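Local coordinates for protein SAM-dependent methyltransferase (Geobacter sulfurreducens, PDB 5BP7) that probably transfers methyl groups from S-adenosyl-L-methionine to a still unspecified acceptor, and is captured with the spent cofactor S-adenosyl-L-homocysteine bound, at residues Glu147-Ser152 and Ile159-Pro164; Thr61-Leu66 and Gly71-Thr76; Pro191-Ser196 and Gly264-Met269. All blocks are in the same frame, centred on the assembly; numbering follows the deposited sequence.

Overall arrangement
All three contacts pin helices onto one seven-stranded sheet. Contact 2 seats helix 72-81 on one face of strand 62-66; the opposite face of that strand, through Leu-66 CD1, meets Leu-149 CD2 of contact 1 at 3.8 Å. Contacts 1 and 3, with centres about 11 Å apart, share neighbouring antiparallel strands, probably hydrogen-bonded from Ile-161 O to Phe-266 N at 2.8 Å, and their helices lie on the same face. Contact 2 is closest to the bound S-adenosyl-L-homocysteine, with the Asp-65 side chain about 5 Å from it, against about 9 Å for Leu-160 and about 13 Å for Phe-266. The centres of contacts 2 and 3 lie about 20 Å apart.

Contact 1: residues Glu147-Ser152 and Ile159-Pro164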
loop_
_atom_site.group_PDB
_atom_site.type_symbol
_atom_site.label_atom_id
_atom_site.label_comp_id
_atom_site.label_asym_id
_atom_site.label_seq_id
_atom_site.Cartn_x
_atom_site.Cartn_y
_atom_site.Cartn_z
ATOM N N GLU A 147 12.292 -3.240 -10.576
ATOM C CA GLU A 147 13.378 -4.153 -10.836
ATOM C C GLU A 147 13.305 -5.398 -9.918
ATOM O O GLU A 147 13.530 -6.518 -10.364
ATOM C CB GLU A 147 14.700 -3.390 -10.660
ATOM C CG GLU A 147 15.773 -3.788 -11.610
ATOM C CD GLU A 147 16.236 -5.179 -11.348
ATOM O OE1 GLU A 147 16.528 -5.474 -10.140
ATOM O OE2 GLU A 147 16.354 -5.950 -12.319
ATOM N N LEU A 148 13.033 -5.195 -8.634
ATOM C CA LEU A 148 12.946 -6.311 -7.677
ATOM C C LEU A 148 11.788 -7.258 -8.024
ATOM O O LEU A 148 11.972 -8.486 -8.078
ATOM C CB LEU A 148 12.787 -5.804 -6.242
ATOM C CG LEU A 148 12.617 -6.860 -5.149
ATOM C CD1 LEU A 148 13.877 -7.714 -5.045
ATOM C CD2 LEU A 148 12.295 -6.218 -3.812
ATOM N N LEU A 149 10.611 -6.670 -8.249
ATOM C CA LEU A 149 9.407 -7.433 -8.611
ATOM C C LEU A 149 9.581 -8.176 -9.932
ATOM O O LEU A 149 9.151 -9.318 -10.045
ATOM C CB LEU A 149 8.190 -6.544 -8.682
ATOM C CG LEU A 149 7.763 -5.930 -7.343
ATOM C CD1 LEU A 149 6.698 -4.881 -7.555
ATOM C CD2 LEU A 149 7.271 -6.984 -6.358
ATOM N N ALA A 150 10.295 -7.564 -10.887
ATOM C CA ALA A 150 10.567 -8.202 -12.180
ATOM C C ALA A 150 11.276 -9.531 -12.021
ATOM O O ALA A 150 11.014 -10.467 -12.772
ATOM C CB ALA A 150 11.386 -7.295 -13.080
ATOM N N ARG A 151 12.147 -9.641 -11.024
ATOM C CA ARG A 151 12.836 -10.901 -10.787
ATOM C C ARG A 151 11.939 -12.047 -10.314
ATOM O O ARG A 151 12.353 -13.200 -10.384
ATOM C CB ARG A 151 13.990 -10.675 -9.819
ATOM C CG ARG A 151 15.001 -9.757 -10.456
ATOM C CD ARG A 151 16.109 -9.441 -9.509
ATOM N NE ARG A 151 17.007 -8.458 -10.114
ATOM C CZ ARG A 151 18.224 -8.716 -10.589
ATOM N NH1 ARG A 151 18.941 -7.729 -11.115
ATOM N NH2 ARG A 151 18.753 -9.937 -10.535
ATOM N N SER A 152 10.736 -11.737 -9.827
ATOM C CA SER A 152 9.761 -12.748 -9.399
ATOM C C SER A 152 8.626 -12.936 -10.390
ATOM O O SER A 152 7.684 -13.686 -10.118
ATOM C CB SER A 152 9.161 -12.365 -8.034
ATOM O OG SER A 152 10.140 -12.365 -7.023
ATOM N N ILE A 159 3.266 -6.448 -13.240
ATOM C CA ILE A 159 3.795 -5.793 -12.037
ATOM C C ILE A 159 2.800 -4.739 -11.568
ATOM O O ILE A 159 2.299 -3.957 -12.381
ATOM C CB ILE A 159 5.196 -5.175 -12.288
ATOM C CG1 ILE A 159 6.211 -6.304 -12.473
ATOM C CG2 ILE A 159 5.628 -4.288 -11.122
ATOM C CD1 ILE A 159 7.576 -5.887 -12.969
ATOM N N LEU A 160 2.530 -4.722 -10.264
ATOM C CA LEU A 160 1.720 -3.684 -9.642
ATOM C C LEU A 160 2.557 -2.816 -8.739
ATOM O O LEU A 160 3.268 -3.320 -7.864
ATOM C CB LEU A 160 0.599 -4.250 -8.783
ATOM C CG LEU A 160 -0.537 -4.999 -9.418
ATOM C CD1 LEU A 160 -1.539 -5.383 -8.310
ATOM C CD2 LEU A 160 -1.181 -4.175 -10.512
ATOM N N ILE A 161 2.486 -1.515 -8.983
ATOM C CA ILE A 161 3.171 -0.499 -8.178
ATOM C C ILE A 161 2.129 0.488 -7.657
ATOM O O ILE A 161 1.407 1.120 -8.435
ATOM C CB ILE A 161 4.228 0.260 -9.000
ATOM C CG1 ILE A 161 5.401 -0.650 -9.372
ATOM C CG2 ILE A 161 4.746 1.476 -8.255
ATOM C CD1 ILE A 161 6.309 -1.069 -8.220
ATOM N N GLY A 162 2.099 0.647 -6.339
ATOM C CA GLY A 162 1.265 1.644 -5.670
ATOM C C GLY A 162 2.147 2.749 -5.152
ATOM O O GLY A 162 3.110 2.478 -4.430
ATOM N N GLU A 163 1.859 3.994 -5.557
ATOM C CA GLU A 163 2.807 5.096 -5.384
ATOM C C GLU A 163 2.068 6.416 -5.362
ATOM O O GLU A 163 1.110 6.591 -6.109
ATOM C CB GLU A 163 3.834 5.101 -6.535
ATOM C CG GLU A 163 4.903 6.196 -6.543
ATOM C CD GLU A 163 6.014 6.037 -5.502
ATOM O OE1 GLU A 163 6.049 5.018 -4.769
ATOM O OE2 GLU A 163 6.857 6.962 -5.404
ATOM N N PRO A 164 2.543 7.361 -4.531
ATOM C CA PRO A 164 1.970 8.681 -4.605
ATOM C C PRO A 164 2.428 9.460 -5.842
ATOM O O PRO A 164 3.451 9.151 -6.439
ATOM C CB PRO A 164 2.463 9.357 -3.318
ATOM C CG PRO A 164 3.153 8.338 -2.504
ATOM C CD PRO A 164 3.578 7.286 -3.472
#
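The carbonyl oxygen of Leu-149 receives the N-H of Ser-152 at 2.9 Å, while the side chain of the same leucine reaches onto Ile-159. Across the interface there is no hydrogen bond; apolar branches do the work. Leu-149 CD1 carries most of it: this methyl rests against Ile-159 CG2 at 3.8 Å, and it also touches Ile-161 CD1 at 3.9 Å. Between these two residues it comes close to the backbone as well, standing 3.8 Å from Leu-160 O. The two branches of Ile-159 divide their tasks. With CG1 beside the backbone N (chi1 -69°), the longer branch leads CD1 up to the helix backbone, 3.8 Å from Ala-150 N, and to the Ala-150 CB beside it, leaving CG2 for the leucine. Ile-161 supplies just its terminal methyl here and packs further on Thr-145 and Ile-146, earlier in the helix. On the outer side of the helix, Arg-151 NE bonds to Glu-147 OE1 at 3.0 Å, nearly straight at 164°; the carboxylate uses its syn lone pair and the oxygen lies in the guanidinium plane. The salt bridge joins residues four apart at the exposed surface. Leu-149 also packs on Ala-130 and Cys-132, so it bridges strands 127-133 and 157-166. Such a helix, laid over two adjacent parallel strands that it connects in sequence, is the beta-alpha-beta crossover of the Rossmann-like class I methyltransferase fold.

Contact 2: residues Thr61-Leu66 and Gly71-Thr76; sequences TRVLDL and GEMLCT
With chi1 at -169°, CG of Asp-65 stands opposite the backbone nitrogen, and the carboxylate projects to the helix, where Met-73, a selenomethionine in the crystal, comes to meet it: the long chain is extended through chi2 and then bends at SE (chi3 83°), which swings CE in over the flat carboxylate. The methyl is 3.5 Å from Asp-65 CG and nearly as close to both oxygens, so it lies over the group and not beside it. Leu-74, next along the helix, straddles the two strand residues that face it. Its CD2 presses on Val-63 CG1 at 3.5 Å, the two side chains running alongside in opposite senses, while its CD1 meets Asp-65 CB at 3.9 Å. Strand 62-66 and helix 72-76 run almost antiparallel, with axes 9.7 Å apart. Behind the interface, Met-73 and Asp-65 both touch Ala-131, and Leu-74 continues onto Val-111 and Phe-113. The glycine-rich turn between the segments, ending at the N-cap residue Gly-71, matches the first signature motif of class I methyltransferases. One water links the segments, donating to Asp-65 OD2 at 2.9 Å and accepting from Leu-74 N at 3.1 Å. It thereby serves a first-turn N-H of the helix and a buried carboxylate oxygen together. The Met-73 methyl thus covers one face of the carboxylate while water ties it to the positive end of the helix dipole, a setting that would probably stabilise negative charge close to the cofactor.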
loop_
_atom_site.group_PDB
_atom_site.type_symbol
_atom_site.label_atom_id
_atom_site.label_comp_id
_atom_site.label_asym_id
_atom_site.label_seq_id
_atom_site.Cartn_x
_atom_site.Cartn_y
_atom_site.Cartn_z
ATOM N N THR A 61 -4.159 -18.042 -10.675
ATOM C CA THR A 61 -3.048 -17.105 -10.938
ATOM C C THR A 61 -2.368 -16.874 -9.596
ATOM O O THR A 61 -3.043 -16.690 -8.602
ATOM C CB THR A 61 -3.556 -15.742 -11.471
ATOM O OG1 THR A 61 -4.145 -15.917 -12.755
ATOM C CG2 THR A 61 -2.443 -14.723 -11.564
ATOM N N ARG A 62 -1.045 -16.885 -9.601
ATOM C CA ARG A 62 -0.277 -16.663 -8.395
ATOM C C ARG A 62 0.019 -15.158 -8.237
ATOM O O ARG A 62 0.539 -14.513 -9.165
ATOM C CB ARG A 62 1.039 -17.472 -8.428
ATOM C CG ARG A 62 1.949 -17.161 -7.247
ATOM C CD ARG A 62 3.158 -18.051 -7.098
ATOM N NE ARG A 62 4.231 -17.421 -6.332
ATOM C CZ ARG A 62 4.286 -17.302 -5.001
ATOM N NH1 ARG A 62 3.309 -17.746 -4.189
ATOM N NH2 ARG A 62 5.347 -16.717 -4.463
ATOM N N VAL A 63 -0.259 -14.633 -7.051
ATOM C CA VAL A 63 0.036 -13.243 -6.722
ATOM C C VAL A 63 1.069 -13.154 -5.582
ATOM O O VAL A 63 0.845 -13.694 -4.496
ATOM C CB VAL A 63 -1.254 -12.477 -6.277
ATOM C CG1 VAL A 63 -0.939 -11.010 -5.956
ATOM C CG2 VAL A 63 -2.333 -12.549 -7.342
ATOM N N LEU A 64 2.196 -12.495 -5.832
ATOM C CA LEU A 64 3.165 -12.157 -4.792
ATOM C C LEU A 64 2.946 -10.707 -4.412
ATOM O O LEU A 64 2.938 -9.817 -5.287
ATOM C CB LEU A 64 4.625 -12.330 -5.270
ATOM C CG LEU A 64 5.744 -11.871 -4.307
ATOM C CD1 LEU A 64 5.783 -12.754 -3.089
ATOM C CD2 LEU A 64 7.106 -11.890 -4.991
ATOM N N ASP A 65 2.814 -10.459 -3.117
ATOM C CA ASP A 65 2.555 -9.109 -2.597
ATOM C C ASP A 65 3.599 -8.752 -1.543
ATOM O O ASP A 65 3.621 -9.335 -0.473
ATOM C CB ASP A 65 1.133 -9.037 -2.017
ATOM C CG ASP A 65 0.678 -7.607 -1.700
ATOM O OD1 ASP A 65 1.298 -6.617 -2.195
ATOM O OD2 ASP A 65 -0.330 -7.449 -0.955
ATOM N N LEU A 66 4.486 -7.810 -1.869
ATOM C CA LEU A 66 5.508 -7.342 -0.937
ATOM C C LEU A 66 5.016 -6.116 -0.184
ATOM O O LEU A 66 4.628 -5.103 -0.799
ATOM C CB LEU A 66 6.802 -7.000 -1.672
ATOM C CG LEU A 66 7.437 -8.102 -2.528
ATOM C CD1 LEU A 66 8.811 -7.659 -2.981
ATOM C CD2 LEU A 66 7.540 -9.419 -1.780
ATOM N N GLY A 71 -3.345 -7.923 4.506
ATOM C CA GLY A 71 -3.705 -8.960 3.542
ATOM C C GLY A 71 -4.970 -8.765 2.737
ATOM O O GLY A 71 -5.404 -9.688 2.060
ATOM N N GLU A 72 -5.580 -7.582 2.788
ATOM C CA GLU A 72 -6.916 -7.403 2.188
ATOM C C GLU A 72 -6.962 -7.703 0.678
ATOM O O GLU A 72 -7.915 -8.326 0.188
ATOM C CB GLU A 72 -7.446 -6.007 2.437
ATOM C CG GLU A 72 -8.941 -5.854 2.130
ATOM C CD GLU A 72 -9.866 -6.593 3.088
ATOM O OE1 GLU A 72 -9.414 -7.243 4.047
ATOM O OE2 GLU A 72 -11.086 -6.507 2.895
HETATM N N MSE A 73 -5.933 -7.271 -0.036
HETATM C CA MSE A 73 -5.847 -7.488 -1.477
HETATM C C MSE A 73 -5.830 -8.952 -1.797
HETATM O O MSE A 73 -6.648 -9.431 -2.592
HETATM C CB MSE A 73 -4.618 -6.791 -2.046
HETATM C CG MSE A 73 -4.655 -6.751 -3.575
HETATM SE SE MSE A 73 -3.057 -5.774 -4.219
HETATM C CE MSE A 73 -1.797 -7.270 -4.133
ATOM N N LEU A 74 -4.911 -9.690 -1.167
ATOM C CA LEU A 74 -4.790 -11.128 -1.418
ATOM C C LEU A 74 -6.054 -11.881 -1.013
ATOM O O LEU A 74 -6.535 -12.737 -1.764
ATOM C CB LEU A 74 -3.553 -11.720 -0.713
ATOM C CG LEU A 74 -2.200 -11.392 -1.358
ATOM C CD1 LEU A 74 -1.057 -11.964 -0.529
ATOM C CD2 LEU A 74 -2.109 -11.958 -2.762
ATOM N N CYS A 75 -6.584 -11.562 0.162
ATOM C CA CYS A 75 -7.734 -12.284 0.673
ATOM C C CYS A 75 -8.969 -12.073 -0.179
ATOM O O CYS A 75 -9.630 -13.038 -0.570
ATOM C CB CYS A 75 -8.039 -11.897 2.120
ATOM S SG CYS A 75 -6.848 -12.536 3.321
ATOM N N THR A 76 -9.291 -10.814 -0.464
ATOM C CA THR A 76 -10.507 -10.507 -1.229
ATOM C C THR A 76 -10.416 -11.027 -2.696
ATOM O O THR A 76 -11.399 -11.511 -3.259
ATOM C CB THR A 76 -10.833 -9.009 -1.240
ATOM O OG1 THR A 76 -9.723 -8.266 -1.774
ATOM C CG2 THR A 76 -11.196 -8.510 0.154
HETATM O O HOH W 1 -2.670 -8.356 0.439
#

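Contact 3: residues Pro191-Ser196 and Gly264-Met269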
loop_
_atom_site.group_PDB
_atom_site.type_symbol
_atom_site.label_atom_id
_atom_site.label_comp_id
_atom_site.label_asym_id
_atom_site.label_seq_id
_atom_site.Cartn_x
_atom_site.Cartn_y
_atom_site.Cartn_z
ATOM N N PRO A 191 1.309 12.641 -15.345
ATOM C CA PRO A 191 1.835 12.302 -16.681
ATOM C C PRO A 191 3.340 12.023 -16.681
ATOM O O PRO A 191 3.801 11.131 -17.417
ATOM C CB PRO A 191 1.540 13.541 -17.501
ATOM C CG PRO A 191 0.573 14.352 -16.707
ATOM C CD PRO A 191 0.816 14.026 -15.280
ATOM N N GLU A 192 4.084 12.719 -15.814
ATOM C CA GLU A 192 5.522 12.471 -15.673
ATOM C C GLU A 192 5.817 11.099 -15.056
ATOM O O GLU A 192 6.770 10.424 -15.448
ATOM C CB GLU A 192 6.233 13.579 -14.883
ATOM C CG GLU A 192 6.179 14.964 -15.525
ATOM N N LEU A 193 4.991 10.664 -14.112
ATOM C CA LEU A 193 5.138 9.324 -13.544
ATOM C C LEU A 193 4.892 8.251 -14.611
ATOM O O LEU A 193 5.638 7.274 -14.712
ATOM C CB LEU A 193 4.177 9.127 -12.351
ATOM C CG LEU A 193 4.198 7.771 -11.630
ATOM C CD1 LEU A 193 5.602 7.444 -11.141
ATOM C CD2 LEU A 193 3.232 7.758 -10.457
ATOM N N LEU A 194 3.812 8.411 -15.373
ATOM C CA LEU A 194 3.479 7.444 -16.420
ATOM C C LEU A 194 4.609 7.333 -17.432
ATOM O O LEU A 194 4.972 6.238 -17.824
ATOM C CB LEU A 194 2.169 7.806 -17.106
ATOM C CG LEU A 194 0.918 7.669 -16.233
ATOM C CD1 LEU A 194 -0.282 8.202 -17.003
ATOM C CD2 LEU A 194 0.655 6.249 -15.785
ATOM N N ALA A 195 5.153 8.473 -17.828
ATOM C CA ALA A 195 6.295 8.529 -18.742
ATOM C C ALA A 195 7.538 7.862 -18.165
ATOM O O ALA A 195 8.264 7.172 -18.880
ATOM C CB ALA A 195 6.598 9.962 -19.107
ATOM N N SER A 196 7.754 8.023 -16.858
ATOM C CA SER A 196 8.882 7.369 -16.191
ATOM C C SER A 196 8.809 5.834 -16.272
ATOM O O SER A 196 9.830 5.177 -16.403
ATOM C CB SER A 196 9.014 7.806 -14.739
ATOM O OG SER A 196 8.084 7.114 -13.920
ATOM N N GLY A 264 -1.922 6.199 -6.555
ATOM C CA GLY A 264 -2.484 5.207 -7.459
ATOM C C GLY A 264 -1.757 3.895 -7.505
ATOM O O GLY A 264 -0.620 3.779 -7.058
ATOM N N VAL A 265 -2.441 2.915 -8.083
ATOM C CA VAL A 265 -1.871 1.618 -8.394
ATOM C C VAL A 265 -1.783 1.518 -9.922
ATOM O O VAL A 265 -2.767 1.704 -10.635
ATOM C CB VAL A 265 -2.678 0.445 -7.811
ATOM C CG1 VAL A 265 -1.912 -0.853 -7.960
ATOM C CG2 VAL A 265 -2.954 0.671 -6.343
ATOM N N PHE A 266 -0.597 1.163 -10.386
ATOM C CA PHE A 266 -0.244 1.149 -11.801
ATOM C C PHE A 266 0.155 -0.268 -12.179
ATOM O O PHE A 266 1.008 -0.876 -11.524
ATOM C CB PHE A 266 0.918 2.114 -12.054
ATOM C CG PHE A 266 0.610 3.512 -11.650
ATOM C CD1 PHE A 266 -0.058 4.361 -12.518
ATOM C CD2 PHE A 266 0.910 3.958 -10.370
ATOM C CE1 PHE A 266 -0.405 5.639 -12.129
ATOM C CE2 PHE A 266 0.576 5.231 -9.972
ATOM C CZ PHE A 266 -0.088 6.078 -10.849
ATOM N N ALA A 267 -0.492 -0.795 -13.211
ATOM C CA ALA A 267 -0.207 -2.135 -13.713
ATOM C C ALA A 267 0.760 -2.025 -14.911
ATOM O O ALA A 267 0.497 -1.308 -15.869
ATOM C CB ALA A 267 -1.492 -2.845 -14.106
ATOM N N LEU A 268 1.863 -2.754 -14.825
ATOM C CA LEU A 268 2.986 -2.648 -15.757
ATOM C C LEU A 268 3.354 -4.003 -16.333
ATOM O O LEU A 268 3.281 -5.022 -15.631
ATOM C CB LEU A 268 4.221 -2.099 -15.036
ATOM C CG LEU A 268 4.072 -0.795 -14.246
ATOM C CD1 LEU A 268 5.400 -0.458 -13.593
ATOM C CD2 LEU A 268 3.625 0.345 -15.132
HETATM N N MSE A 269 3.730 -4.018 -17.607
HETATM C CA MSE A 269 4.277 -5.229 -18.240
HETATM C C MSE A 269 5.541 -4.848 -18.999
HETATM O O MSE A 269 5.524 -3.889 -19.780
HETATM C CB MSE A 269 3.256 -5.868 -19.169
HETATM C CG MSE A 269 2.056 -6.416 -18.405
HETATM SE SE MSE A 269 0.719 -7.168 -19.645
HETATM C CE MSE A 269 1.771 -8.623 -20.432
#
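Two leucine methyls meet the ring of Phe-266, each approaching obliquely. Leu-193 CD2 lies 3.7 Å from Phe-266 CE2 and equally near CZ, whereas Leu-194 CD2 addresses the other flank of the ring, 3.8 Å from Phe-266 CD1 and slightly farther from CE1. The two consecutive leucines reach the same ring with different first torsions: Leu-193 sets CG anti to the backbone nitrogen (chi1 180°), Leu-194 sets it beside (chi1 -68°), and the Leu-194 side chain crosses that of Phe-266 at about a right angle. Further out, Phe-197 meets the phenylalanine ring with planes inclined by about 50°, and Leu-190 and Leu-209 add to the apolar surround. The ring leans along its strand to Gly-264, whose lack of a side chain leaves it room. Within the helix, Ser-196 OG donates to Leu-193 O at 2.6 Å, satisfying the hydroxyl one turn on. Leu-193 also touches Tyr-165. Helix 190-199 lies on one face of the sheet near its border, running roughly alongside strand 261-270 and in the same direction, and leads in sequence to strand 202-209, the outermost strand on this side; strand 261-270, which bears Phe-266, runs antiparallel between that strand and strand 157-166.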